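Local coordinates for acetyl-CoA C-acetyltransferase (Syntrophomonas wolfei subsp. wolfei, PDB 7N7Z) that catalyses acetyl transfer between two acetyl-CoA molecules, reversibly forming acetoacetyl-CoA and free CoA, as a member of the thiolase family, at the interface of chains A and B and the interface of chains A and C. Sequence-based numbering; all coordinates share one arbitrary frame. Chains: chain A/B/C, Acetyl-CoA C-acetyltransferase.

Contact 1: the interface of chains A and B. Residues chain A 29, 63-64, 124-129; chain B 63, 126-130, 150.
Main-chain hydrogen bonds form the spine of this two-fold interface. Strand 127-129 of chain A pairs antiparallel with strand 127-129 of chain B, A:Leu128 opposite B:Leu128, so a short sheet runs from one subunit into the other. A:Leu129 N donates to B:Tyr127 O at 2.8 Å, nearly straight (170° at H) and in the carbonyl plane; the other rungs meet their carbonyls from above the plane.

Apolar packing occupies both sides of the ribbon. The A:Leu128 and B:Leu128 side chains run alongside each other, and their CD2 methyls press together at 3.5 Å, tighter than ordinary van der Waals contact. A:Leu129 and B:Leu129 instead cross obliquely, A:Leu129 CD1 lying 3.9 Å from B:Leu129 CG.

Polar side chains and water hold the margin. B:Gln130, its CG anti to the backbone N (chi1 -168°) and its chain bent at chi2, meets A:Arg29 tip to tip. B:Gln130 NE2 sits 3.8 Å above the guanidinium plane, toward its rim, while A:Arg29 NH2 donates within its own chain to A:Gly64 O. Water 1 joins B:Gln130 O (2.7 Å) to A:Ile125 O, and water 3 links the same B:Gln130 carbonyl to A:Asn124 OD1. Next to the arginine-bound carbonyl, A:Gly64 N donates to B:Asp150 OD2 at 2.6 Å, and the oxygen accepts on its syn lone pair.

Contact 2: the interface of chains A and B. Residues chain A 68, 85-86; chain B 89-90, 97.
Strand 84-89 of chain A passes the end of strand 84-89 of chain B with A:Cys86 CA 3.2 Å from B:Ser89 O, a close backbone approach without any beta bridge. No N or O of one chain comes within bonding reach of the other, so the two chains fit by van der Waals packing of side chains and backbone. The A:Cys86 thiol lies between its own backbone N and carbonyl carbon (chi1 72°), which carries it over one face of the B:Arg97 guanidinium. There A:Cys86 SG stands 3.4 Å above the plane, displaced toward the rim, and 3.7 Å from B:Arg97 CZ.

A partner within chain B steadies that guanidinium. B:Arg97 NH1 donates to B:Gln90 OE1 at 2.8 Å, with the amide oxygen in the guanidinium plane but the donor above the plane of the amide carbonyl. B:Gln90, itself packed against the A:Ser85 carbonyl, holds one edge of the guanidinium and so helps orient the plate against which the sulfur rests. Farther along, A:Leu68 (CG anti to the backbone N) directs CD1 at the chain B backbone, 3.4 Å from B:Ser89 O.

The beginning of strand 84-89 of chain A meets the end of the same strand in chain B, just ahead of the predicted acyl-thioester Cys92; B:Arg97 belongs to helix 94-107, which follows that cysteine.

Contact 3: the interface of chains A and B. Residues chain A 156, 286-289, 390-393; chain B 68, 71, 75, 81-85.
The glycine-rich turn 390-392 of chain A, which follows the predicted catalytic Cys388 in this thiolase, receives a side chain from helix 69-76 of chain B. B:Arg71 leaves its helix with CG anti to the backbone N (chi1 175°) and bends at chi2, bringing its guanidinium alongside the turn. B:Arg71 NE and NH2 both make weak hydrogen bonds to A:Gly391 O, the former at 3.0 Å. The firmer bond is within chain B: B:Arg71 NH2 donates to B:Val81 O at 3.1 Å, in the guanidinium plane and on a carbonyl lone pair, which fixes the rotation of the group. B:Met75 SD caps one face, 3.9 Å above its centre.

A:Leu156 crosses the aliphatic part of this arginine at about a right angle, its CD1 3.6 Å from B:Arg71 CG. The hydroxyl of A:Ser393, set beside its backbone N (chi1 -57°), meets chain B through B:Ser83 O, to which it donates on a lone pair at 3.1 Å, and through B:Ser85 OG at 2.8 Å, donor undecided. A:Gly286 N donates to B:Arg82 O at 2.9 Å.

On chain A the patch gathers the end of strand 277-286 and the start of strand 393-400; chain B supplies helix 69-76 and the segment leading into strand 84-89.

Contact 4: the interface of chains A and C. Residues chain A 21, 127, 143-145, 148; chain C 136-141.
Backbone and carboxylate hydrogen bonds seat the chain C segment 136-141 against strand 141-145 of chain A. A:Val143 and C:Gly141 form an antiparallel bridge, C:Gly141 N donating to A:Val143 O at 3.1 Å, straight (171° at H) and in the carbonyl plane. Two aspartates exchange bonds with opposite backbones. C:Asp140 OD1 takes A:Asp145 N at 2.8 Å from above the carboxylate plane, whereas A:Asp145 OD2 uses its anti lone pair for C:Gly139 N at 3.0 Å. A:Asp145 reaches there with CG anti to its backbone N (chi1 -174°). Each carboxylate thus has an N-H donor, which may offset the like charges nearby.

Aromatic groups add a second set of contacts. The A:Tyr127 hydroxyl donates to C:Gly139 O at 2.7 Å, the oxygen lying in the ring plane at the edge while A:Asp145 CA covers one face. C:Tyr136 crosses A:Tyr127 obliquely, its CB 3.5 Å from A:Tyr127 CZ.

Among apolar contacts, A:Val143 CG1, set between the backbone N and the carbonyl carbon (chi1 58°), points its methyl at C:Tyr136 CE2, tip to tip, at 3.4 Å. A:Leu148 CD1 packs 3.7 Å from C:Gly139 CA.

The chain C loop 136-140 leads into its own strand 141-145, on the arm that thiolases commonly use to form tetramers; A:Leu148 comes from helix 146-152, directly after the chain A strand.

Contact 1: the interface of chains A and B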
loop_
_atom_site.group_PDB
_atom_site.type_symbol
_atom_site.label_atom_id
_atom_site.label_comp_id
_atom_site.label_asym_id
_atom_site.label_seq_id
_atom_site.Cartn_x
_atom_site.Cartn_y
_atom_site.Cartn_z
ATOM N N ARG A 29 11.805 -1.367 17.336
ATOM C CA ARG A 29 12.235 -1.917 16.062
ATOM C C ARG A 29 13.434 -2.843 16.254
ATOM O O ARG A 29 14.076 -2.874 17.308
ATOM C CB ARG A 29 12.576 -0.794 15.083
ATOM C CG ARG A 29 11.443 0.204 14.864
ATOM C CD ARG A 29 10.350 -0.353 13.956
ATOM N NE ARG A 29 10.876 -0.859 12.693
ATOM C CZ ARG A 29 11.074 -0.122 11.608
ATOM N NH1 ARG A 29 10.801 1.173 11.591
ATOM N NH2 ARG A 29 11.562 -0.697 10.513
ATOM N N ALA A 63 14.046 -6.227 5.431
ATOM C CA ALA A 63 13.142 -5.210 4.906
ATOM C C ALA A 63 12.653 -4.273 6.000
ATOM O O ALA A 63 12.105 -4.715 7.015
ATOM C CB ALA A 63 11.954 -5.889 4.221
ATOM N N GLY A 64 12.863 -2.972 5.789
ATOM C CA GLY A 64 12.325 -1.940 6.646
ATOM C C GLY A 64 13.277 -1.404 7.694
ATOM O O GLY A 64 12.960 -0.390 8.327
ATOM N N ASN A 124 7.328 -5.929 13.543
ATOM C CA ASN A 124 7.615 -4.753 12.732
ATOM C C ASN A 124 8.072 -5.109 11.320
ATOM O O ASN A 124 8.635 -4.258 10.622
ATOM C CB ASN A 124 8.665 -3.885 13.426
ATOM C CG ASN A 124 8.108 -3.155 14.632
ATOM O OD1 ASN A 124 7.274 -2.261 14.498
ATOM N ND2 ASN A 124 8.566 -3.536 15.818
ATOM N N ILE A 125 7.846 -6.340 10.882
ATOM C CA ILE A 125 8.137 -6.682 9.484
ATOM C C ILE A 125 7.134 -5.964 8.586
ATOM O O ILE A 125 5.917 -6.063 8.822
ATOM C CB ILE A 125 8.076 -8.197 9.277
ATOM C CG1 ILE A 125 9.214 -8.884 10.036
ATOM C CG2 ILE A 125 8.160 -8.533 7.790
ATOM C CD1 ILE A 125 9.094 -10.394 10.087
ATOM N N PRO A 126 7.575 -5.235 7.566
ATOM C CA PRO A 126 6.633 -4.483 6.732
ATOM C C PRO A 126 5.918 -5.385 5.735
ATOM O O PRO A 126 6.275 -6.545 5.524
ATOM C CB PRO A 126 7.532 -3.471 6.016
ATOM C CG PRO A 126 8.846 -4.162 5.912
ATOM C CD PRO A 126 8.973 -5.025 7.143
ATOM N N TYR A 127 4.879 -4.823 5.126
ATOM C CA TYR A 127 4.217 -5.441 3.989
ATOM C C TYR A 127 4.835 -4.920 2.692
ATOM O O TYR A 127 5.424 -3.837 2.648
ATOM C CB TYR A 127 2.716 -5.157 4.019
ATOM C CG TYR A 127 1.912 -6.161 4.820
ATOM C CD1 TYR A 127 2.062 -6.265 6.197
ATOM C CD2 TYR A 127 1.001 -7.004 4.197
ATOM C CE1 TYR A 127 1.326 -7.183 6.932
ATOM C CE2 TYR A 127 0.260 -7.923 4.922
ATOM C CZ TYR A 127 0.427 -8.009 6.289
ATOM O OH TYR A 127 -0.310 -8.923 7.013
ATOM N N LEU A 128 4.697 -5.707 1.629
ATOM C CA LEU A 128 5.362 -5.432 0.363
ATOM C C LEU A 128 4.353 -5.124 -0.733
ATOM O O LEU A 128 3.283 -5.736 -0.798
ATOM C CB LEU A 128 6.221 -6.620 -0.075
ATOM C CG LEU A 128 7.291 -7.092 0.905
ATOM C CD1 LEU A 128 7.891 -8.406 0.433
ATOM C CD2 LEU A 128 8.369 -6.038 1.075
ATOM N N LEU A 129 4.714 -4.178 -1.598
ATOM C CA LEU A 129 3.992 -3.890 -2.836
ATOM C C LEU A 129 4.955 -4.196 -3.980
ATOM O O LEU A 129 5.846 -3.395 -4.283
ATOM C CB LEU A 129 3.510 -2.442 -2.878
ATOM C CG LEU A 129 2.464 -2.038 -1.839
ATOM C CD1 LEU A 129 2.287 -0.526 -1.835
ATOM C CD2 LEU A 129 1.140 -2.733 -2.105
ATOM N N ALA B 63 14.092 -8.357 -0.007
ATOM C CA ALA B 63 12.637 -8.271 -0.034
ATOM C C ALA B 63 12.061 -8.646 -1.394
ATOM O O ALA B 63 12.530 -8.180 -2.436
ATOM C CB ALA B 63 12.204 -6.852 0.342
ATOM N N PRO B 126 10.776 -4.215 -4.300
ATOM C CA PRO B 126 9.418 -3.762 -3.982
ATOM C C PRO B 126 9.431 -2.459 -3.196
ATOM O O PRO B 126 10.476 -1.923 -2.817
ATOM C CB PRO B 126 8.840 -4.911 -3.149
ATOM C CG PRO B 126 10.032 -5.574 -2.539
ATOM C CD PRO B 126 11.170 -5.391 -3.503
ATOM N N TYR B 127 8.228 -1.938 -2.979
ATOM C CA TYR B 127 7.985 -0.860 -2.034
ATOM C C TYR B 127 7.458 -1.455 -0.733
ATOM O O TYR B 127 6.863 -2.536 -0.724
ATOM C CB TYR B 127 6.984 0.152 -2.597
ATOM C CG TYR B 127 7.606 1.223 -3.468
ATOM C CD1 TYR B 127 8.343 0.891 -4.600
ATOM C CD2 TYR B 127 7.453 2.568 -3.161
ATOM C CE1 TYR B 127 8.910 1.872 -5.396
ATOM C CE2 TYR B 127 8.014 3.554 -3.950
ATOM C CZ TYR B 127 8.741 3.203 -5.063
ATOM O OH TYR B 127 9.299 4.190 -5.845
ATOM N N LEU B 128 7.676 -0.739 0.368
ATOM C CA LEU B 128 7.317 -1.218 1.696
ATOM C C LEU B 128 6.159 -0.418 2.277
ATOM O O LEU B 128 6.058 0.794 2.067
ATOM C CB LEU B 128 8.506 -1.129 2.657
ATOM C CG LEU B 128 9.883 -1.546 2.145
ATOM C CD1 LEU B 128 10.955 -1.086 3.121
ATOM C CD2 LEU B 128 9.950 -3.048 1.933
ATOM N N LEU B 129 5.297 -1.109 3.021
ATOM C CA LEU B 129 4.275 -0.489 3.864
ATOM C C LEU B 129 4.637 -0.833 5.307
ATOM O O LEU B 129 4.338 -1.931 5.786
ATOM C CB LEU B 129 2.879 -0.978 3.498
ATOM C CG LEU B 129 2.378 -0.610 2.099
ATOM C CD1 LEU B 129 1.020 -1.247 1.839
ATOM C CD2 LEU B 129 2.305 0.900 1.930
ATOM N N GLN B 130 5.286 0.108 5.994
ATOM C CA GLN B 130 5.858 -0.191 7.303
ATOM C C GLN B 130 4.776 -0.400 8.358
ATOM O O GLN B 130 4.912 -1.270 9.226
ATOM C CB GLN B 130 6.813 0.928 7.721
ATOM C CG GLN B 130 7.684 0.600 8.926
ATOM C CD GLN B 130 8.616 -0.574 8.682
ATOM O OE1 GLN B 130 9.718 -0.409 8.153
ATOM N NE2 GLN B 130 8.181 -1.767 9.075
ATOM N N ASP B 150 16.220 1.228 2.355
ATOM C CA ASP B 150 16.917 0.057 2.868
ATOM C C ASP B 150 18.250 -0.186 2.170
ATOM O O ASP B 150 18.871 -1.231 2.394
ATOM C CB ASP B 150 16.031 -1.184 2.730
ATOM C CG ASP B 150 14.999 -1.300 3.839
ATOM O OD1 ASP B 150 15.099 -0.565 4.845
ATOM O OD2 ASP B 150 14.078 -2.133 3.699
HETATM O O HOH W 1 4.814 -3.799 10.199
HETATM O O HOH W 2 11.149 2.331 8.955
HETATM O O HOH W 3 6.464 -1.515 11.856
#

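Contact 2: the interface of chains A and B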
loop_
_atom_site.group_PDB
_atom_site.type_symbol
_atom_site.label_atom_id
_atom_site.label_comp_id
_atom_site.label_asym_id
_atom_site.label_seq_id
_atom_site.Cartn_x
_atom_site.Cartn_y
_atom_site.Cartn_z
ATOM N N LEU A 68 22.000 -1.629 5.649
ATOM C CA LEU A 68 22.905 -2.489 6.407
ATOM C C LEU A 68 22.776 -2.215 7.902
ATOM O O LEU A 68 23.630 -1.538 8.491
ATOM C CB LEU A 68 24.349 -2.292 5.938
ATOM C CG LEU A 68 25.262 -3.514 6.082
ATOM C CD1 LEU A 68 24.802 -4.651 5.178
ATOM C CD2 LEU A 68 26.711 -3.149 5.783
ATOM N N SER A 85 31.439 -4.851 8.778
ATOM C CA SER A 85 30.020 -5.051 9.023
ATOM C C SER A 85 29.440 -5.887 7.895
ATOM O O SER A 85 29.855 -5.756 6.741
ATOM C CB SER A 85 29.274 -3.716 9.128
ATOM O OG SER A 85 29.080 -3.142 7.847
ATOM N N CYS A 86 28.485 -6.747 8.237
ATOM C CA CYS A 86 27.778 -7.528 7.233
ATOM C C CYS A 86 26.524 -8.110 7.864
ATOM O O CYS A 86 26.415 -8.228 9.088
ATOM C CB CYS A 86 28.661 -8.638 6.648
ATOM S SG CYS A 86 28.994 -10.025 7.757
ATOM N N SER B 89 25.033 -9.973 3.131
ATOM C CA SER B 89 24.936 -8.619 2.609
ATOM C C SER B 89 26.012 -7.751 3.240
ATOM O O SER B 89 26.135 -7.699 4.468
ATOM C CB SER B 89 23.553 -8.016 2.878
ATOM O OG SER B 89 23.465 -6.707 2.342
ATOM N N GLN B 90 26.797 -7.091 2.393
ATOM C CA GLN B 90 27.700 -6.012 2.780
ATOM C C GLN B 90 27.558 -4.865 1.787
ATOM O O GLN B 90 28.534 -4.315 1.273
ATOM C CB GLN B 90 29.145 -6.503 2.868
ATOM C CG GLN B 90 30.077 -5.552 3.615
ATOM C CD GLN B 90 31.374 -6.211 4.062
ATOM O OE1 GLN B 90 31.391 -7.379 4.450
ATOM N NE2 GLN B 90 32.468 -5.456 4.016
ATOM N N ARG B 97 32.030 -10.341 -0.048
ATOM C CA ARG B 97 31.959 -10.966 1.270
ATOM C C ARG B 97 31.440 -12.395 1.177
ATOM O O ARG B 97 31.906 -13.275 1.910
ATOM C CB ARG B 97 31.073 -10.140 2.208
ATOM C CG ARG B 97 31.143 -10.568 3.678
ATOM C CD ARG B 97 32.541 -10.374 4.266
ATOM N NE ARG B 97 32.660 -10.903 5.621
ATOM C CZ ARG B 97 32.493 -10.192 6.729
ATOM N NH1 ARG B 97 32.166 -8.911 6.689
ATOM N NH2 ARG B 97 32.661 -10.783 7.909
#

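Contact 3: the interface of chains A and B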
loop_
_atom_site.group_PDB
_atom_site.type_symbol
_atom_site.label_atom_id
_atom_site.label_comp_id
_atom_site.label_asym_id
_atom_site.label_seq_id
_atom_site.Cartn_x
_atom_site.Cartn_y
_atom_site.Cartn_z
ATOM N N LEU A 156 10.045 -24.134 -2.104
ATOM C CA LEU A 156 10.504 -25.509 -2.278
ATOM C C LEU A 156 9.612 -26.486 -1.524
ATOM O O LEU A 156 9.246 -27.542 -2.054
ATOM C CB LEU A 156 11.952 -25.644 -1.807
ATOM C CG LEU A 156 12.960 -24.635 -2.361
ATOM C CD1 LEU A 156 14.256 -24.702 -1.570
ATOM C CD2 LEU A 156 13.218 -24.880 -3.838
ATOM N N GLY A 286 22.262 -30.107 5.510
ATOM C CA GLY A 286 20.903 -29.934 5.058
ATOM C C GLY A 286 20.149 -31.233 4.848
ATOM O O GLY A 286 20.729 -32.312 4.746
ATOM N N VAL A 287 18.824 -31.102 4.802
ATOM C CA VAL A 287 17.921 -32.168 4.397
ATOM C C VAL A 287 16.955 -31.582 3.374
ATOM O O VAL A 287 16.944 -30.378 3.116
ATOM C CB VAL A 287 17.153 -32.780 5.588
ATOM C CG1 VAL A 287 18.123 -33.307 6.636
ATOM C CG2 VAL A 287 16.203 -31.758 6.198
ATOM N N ASP A 288 16.140 -32.453 2.785
ATOM C CA ASP A 288 15.163 -31.999 1.805
ATOM C C ASP A 288 14.249 -30.945 2.419
ATOM O O ASP A 288 13.895 -31.014 3.599
ATOM C CB ASP A 288 14.340 -33.178 1.287
ATOM C CG ASP A 288 13.524 -32.822 0.059
ATOM O OD1 ASP A 288 12.579 -32.015 0.187
ATOM O OD2 ASP A 288 13.829 -33.344 -1.034
ATOM N N ALA A 289 13.866 -29.960 1.602
ATOM C CA ALA A 289 13.072 -28.846 2.110
ATOM C C ALA A 289 11.717 -29.307 2.629
ATOM O O ALA A 289 11.185 -28.720 3.578
ATOM C CB ALA A 289 12.885 -27.794 1.017
ATOM N N GLY A 390 14.387 -23.342 7.793
ATOM C CA GLY A 390 13.567 -23.254 6.603
ATOM C C GLY A 390 14.414 -23.459 5.365
ATOM O O GLY A 390 15.460 -22.821 5.213
ATOM N N GLY A 391 13.983 -24.352 4.480
ATOM C CA GLY A 391 14.780 -24.709 3.324
ATOM C C GLY A 391 15.526 -26.010 3.534
ATOM O O GLY A 391 15.610 -26.838 2.622
ATOM N N GLY A 392 16.083 -26.198 4.730
ATOM C CA GLY A 392 16.672 -27.473 5.086
ATOM C C GLY A 392 18.069 -27.405 5.665
ATOM O O GLY A 392 18.478 -28.314 6.394
ATOM N N SER A 393 18.814 -26.342 5.362
ATOM C CA SER A 393 20.206 -26.271 5.795
ATOM C C SER A 393 20.317 -26.022 7.296
ATOM O O SER A 393 20.434 -24.872 7.733
ATOM C CB SER A 393 20.952 -25.179 5.024
ATOM O OG SER A 393 20.881 -25.395 3.623
ATOM N N LEU B 68 14.776 -17.518 1.847
ATOM C CA LEU B 68 16.183 -17.822 1.596
ATOM C C LEU B 68 16.420 -18.090 0.114
ATOM O O LEU B 68 16.579 -19.249 -0.293
ATOM C CB LEU B 68 16.631 -19.020 2.436
ATOM C CG LEU B 68 18.141 -19.203 2.620
ATOM C CD1 LEU B 68 18.785 -17.945 3.185
ATOM C CD2 LEU B 68 18.426 -20.401 3.520
ATOM N N ARG B 71 18.943 -20.702 -1.207
ATOM C CA ARG B 71 18.541 -22.104 -1.159
ATOM C C ARG B 71 17.652 -22.453 -2.346
ATOM O O ARG B 71 17.750 -23.553 -2.901
ATOM C CB ARG B 71 17.828 -22.401 0.163
ATOM C CG ARG B 71 17.260 -23.815 0.278
ATOM C CD ARG B 71 18.346 -24.888 0.250
ATOM N NE ARG B 71 17.844 -26.170 0.733
ATOM C CZ ARG B 71 18.602 -27.223 1.015
ATOM N NH1 ARG B 71 19.916 -27.194 0.858
ATOM N NH2 ARG B 71 18.026 -28.333 1.468
ATOM N N MET B 75 19.012 -25.250 -5.133
ATOM C CA MET B 75 18.245 -26.440 -5.480
ATOM C C MET B 75 17.885 -26.461 -6.959
ATOM O O MET B 75 17.849 -27.533 -7.574
ATOM C CB MET B 75 16.977 -26.513 -4.628
ATOM C CG MET B 75 17.233 -26.714 -3.143
ATOM S SD MET B 75 18.145 -28.226 -2.773
ATOM C CE MET B 75 19.814 -27.588 -2.637
ATOM N N VAL B 81 20.493 -31.648 -1.521
ATOM C CA VAL B 81 19.730 -31.150 -0.383
ATOM C C VAL B 81 20.579 -31.111 0.879
ATOM O O VAL B 81 20.242 -30.397 1.831
ATOM C CB VAL B 81 18.462 -32.003 -0.162
ATOM C CG1 VAL B 81 17.688 -32.160 -1.463
ATOM C CG2 VAL B 81 18.824 -33.364 0.424
ATOM N N ARG B 82 21.679 -31.869 0.915
ATOM C CA ARG B 82 22.586 -31.817 2.054
ATOM C C ARG B 82 23.399 -30.529 2.087
ATOM O O ARG B 82 23.970 -30.199 3.132
ATOM C CB ARG B 82 23.537 -33.016 2.026
ATOM C CG ARG B 82 24.408 -33.094 0.773
ATOM C CD ARG B 82 25.705 -33.856 1.023
ATOM N NE ARG B 82 26.679 -33.638 -0.042
ATOM C CZ ARG B 82 27.747 -32.855 0.052
ATOM N NH1 ARG B 82 28.028 -32.191 1.163
ATOM N NH2 ARG B 82 28.555 -32.732 -0.997
ATOM N N SER B 83 23.458 -29.800 0.976
ATOM C CA SER B 83 24.350 -28.656 0.866
ATOM C C SER B 83 23.910 -27.524 1.789
ATOM O O SER B 83 22.740 -27.402 2.163
ATOM C CB SER B 83 24.400 -28.153 -0.579
ATOM O OG SER B 83 23.108 -27.807 -1.049
ATOM N N GLY B 84 24.880 -26.684 2.157
ATOM C CA GLY B 84 24.586 -25.525 2.966
ATOM C C GLY B 84 24.037 -24.372 2.146
ATOM O O GLY B 84 24.132 -24.334 0.921
ATOM N N SER B 85 23.445 -23.411 2.848
ATOM C CA SER B 85 22.865 -22.248 2.195
ATOM C C SER B 85 22.834 -21.093 3.181
ATOM O O SER B 85 22.569 -21.290 4.370
ATOM C CB SER B 85 21.451 -22.543 1.682
ATOM O OG SER B 85 20.551 -22.740 2.759
#

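Contact 4: the interface of chains A and C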
loop_
_atom_site.group_PDB
_atom_site.type_symbol
_atom_site.label_atom_id
_atom_site.label_comp_id
_atom_site.label_asym_id
_atom_site.label_seq_id
_atom_site.Cartn_x
_atom_site.Cartn_y
_atom_site.Cartn_z
ATOM N N TYR A 21 4.197 -11.877 19.460
ATOM C CA TYR A 21 3.853 -11.243 18.193
ATOM C C TYR A 21 2.870 -10.106 18.426
ATOM O O TYR A 21 1.778 -10.316 18.961
ATOM C CB TYR A 21 3.255 -12.280 17.241
ATOM C CG TYR A 21 2.830 -11.729 15.899
ATOM C CD1 TYR A 21 3.771 -11.340 14.956
ATOM C CD2 TYR A 21 1.487 -11.611 15.570
ATOM C CE1 TYR A 21 3.389 -10.846 13.726
ATOM C CE2 TYR A 21 1.094 -11.114 14.344
ATOM C CZ TYR A 21 2.049 -10.734 13.425
ATOM O OH TYR A 21 1.662 -10.241 12.200
ATOM N N TYR A 127 4.879 -4.823 5.126
ATOM C CA TYR A 127 4.217 -5.441 3.989
ATOM C C TYR A 127 4.835 -4.920 2.692
ATOM O O TYR A 127 5.424 -3.837 2.648
ATOM C CB TYR A 127 2.716 -5.157 4.019
ATOM C CG TYR A 127 1.912 -6.161 4.820
ATOM C CD1 TYR A 127 2.062 -6.265 6.197
ATOM C CD2 TYR A 127 1.001 -7.004 4.197
ATOM C CE1 TYR A 127 1.326 -7.183 6.932
ATOM C CE2 TYR A 127 0.260 -7.923 4.922
ATOM C CZ TYR A 127 0.427 -8.009 6.289
ATOM O OH TYR A 127 -0.310 -8.923 7.013
ATOM N N VAL A 143 -0.901 -7.064 -1.603
ATOM C CA VAL A 143 -0.118 -6.443 -0.539
ATOM C C VAL A 143 0.384 -7.592 0.328
ATOM O O VAL A 143 -0.366 -8.170 1.122
ATOM C CB VAL A 143 -0.929 -5.411 0.253
ATOM C CG1 VAL A 143 -2.171 -6.029 0.881
ATOM C CG2 VAL A 143 -0.059 -4.759 1.321
ATOM N N GLN A 144 1.658 -7.935 0.163
ATOM C CA GLN A 144 2.195 -9.192 0.662
ATOM C C GLN A 144 2.772 -9.030 2.061
ATOM O O GLN A 144 3.518 -8.083 2.330
ATOM C CB GLN A 144 3.274 -9.717 -0.284
ATOM C CG GLN A 144 2.735 -10.332 -1.560
ATOM C CD GLN A 144 3.838 -10.767 -2.502
ATOM O OE1 GLN A 144 4.170 -10.062 -3.455
ATOM N NE2 GLN A 144 4.418 -11.933 -2.238
ATOM N N ASP A 145 2.428 -9.965 2.941
ATOM C CA ASP A 145 3.067 -10.084 4.248
ATOM C C ASP A 145 4.452 -10.687 4.046
ATOM O O ASP A 145 4.591 -11.889 3.812
ATOM C CB ASP A 145 2.215 -10.946 5.173
ATOM C CG ASP A 145 2.747 -10.986 6.592
ATOM O OD1 ASP A 145 3.902 -10.570 6.813
ATOM O OD2 ASP A 145 2.004 -11.433 7.489
ATOM N N LEU A 148 5.712 -13.875 5.729
ATOM C CA LEU A 148 5.346 -15.157 5.142
ATOM C C LEU A 148 5.984 -15.358 3.771
ATOM O O LEU A 148 6.667 -16.362 3.544
ATOM C CB LEU A 148 3.823 -15.263 5.030
ATOM C CG LEU A 148 3.038 -15.194 6.341
ATOM C CD1 LEU A 148 1.545 -15.214 6.068
ATOM C CD2 LEU A 148 3.429 -16.335 7.263
ATOM N N TYR C 136 -3.469 -5.303 8.558
ATOM C CA TYR C 136 -3.674 -6.644 8.029
ATOM C C TYR C 136 -3.346 -7.725 9.049
ATOM O O TYR C 136 -3.648 -8.898 8.805
ATOM C CB TYR C 136 -2.829 -6.843 6.767
ATOM C CG TYR C 136 -3.218 -5.934 5.622
ATOM C CD1 TYR C 136 -2.845 -4.596 5.614
ATOM C CD2 TYR C 136 -3.958 -6.412 4.549
ATOM C CE1 TYR C 136 -3.199 -3.760 4.572
ATOM C CE2 TYR C 136 -4.316 -5.584 3.501
ATOM C CZ TYR C 136 -3.934 -4.258 3.518
ATOM O OH TYR C 136 -4.288 -3.428 2.477
ATOM N N ARG C 137 -2.738 -7.358 10.178
ATOM C CA ARG C 137 -2.463 -8.285 11.271
ATOM C C ARG C 137 -1.523 -9.405 10.840
ATOM O O ARG C 137 -0.415 -9.528 11.373
ATOM C CB ARG C 137 -3.770 -8.870 11.818
ATOM C CG ARG C 137 -4.942 -7.886 11.871
ATOM C CD ARG C 137 -4.585 -6.585 12.585
ATOM N NE ARG C 137 -4.140 -6.801 13.957
ATOM C CZ ARG C 137 -3.778 -5.833 14.788
ATOM N NH1 ARG C 137 -3.793 -4.562 14.419
ATOM N NH2 ARG C 137 -3.393 -6.147 16.022
ATOM N N MET C 138 -1.956 -10.235 9.894
ATOM C CA MET C 138 -1.118 -11.306 9.374
ATOM C C MET C 138 -1.718 -11.798 8.066
ATOM O O MET C 138 -2.934 -11.738 7.865
ATOM C CB MET C 138 -0.989 -12.463 10.374
ATOM C CG MET C 138 -0.020 -13.554 9.933
ATOM S SD MET C 138 0.502 -14.640 11.275
ATOM C CE MET C 138 -0.646 -16.000 11.072
ATOM N N GLY C 139 -0.852 -12.271 7.178
ATOM C CA GLY C 139 -1.280 -12.796 5.900
ATOM C C GLY C 139 -1.447 -11.713 4.848
ATOM O O GLY C 139 -1.520 -10.520 5.139
ATOM N N ASP C 140 -1.512 -12.156 3.595
ATOM C CA ASP C 140 -1.622 -11.236 2.476
ATOM C C ASP C 140 -3.010 -10.603 2.423
ATOM O O ASP C 140 -3.988 -11.121 2.968
ATOM C CB ASP C 140 -1.351 -11.954 1.154
ATOM C CG ASP C 140 0.090 -12.398 1.009
ATOM O OD1 ASP C 140 0.927 -12.016 1.854
ATOM O OD2 ASP C 140 0.383 -13.131 0.042
ATOM N N GLY C 141 -3.081 -9.463 1.744
ATOM C CA GLY C 141 -4.346 -8.838 1.420
ATOM C C GLY C 141 -4.391 -8.492 -0.053
ATOM O O GLY C 141 -3.621 -9.043 -0.845
#

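Contacts 1, 2 and 3 belong to the A-B interface, with centres of their C-alpha atoms about 19 to 25 Å apart, so the pairing is spread over a broad surface. Contacts 2 and 3 use Leu68 and Ser85 from opposite chains. Contacts 1 and 4, about 11 Å apart, share A:Tyr127: its backbone serves the A-B sheet, its ring reaches chain C. Helix 146-152 also enters both, from chain B in contact 1 and from chain A in contact 4. This coupling ties the dimer to the four-copy assembly, consistent with a tetramer. Contact 3, centred about 11 Å from A:Cys92, could let the partner chain buttress the active site.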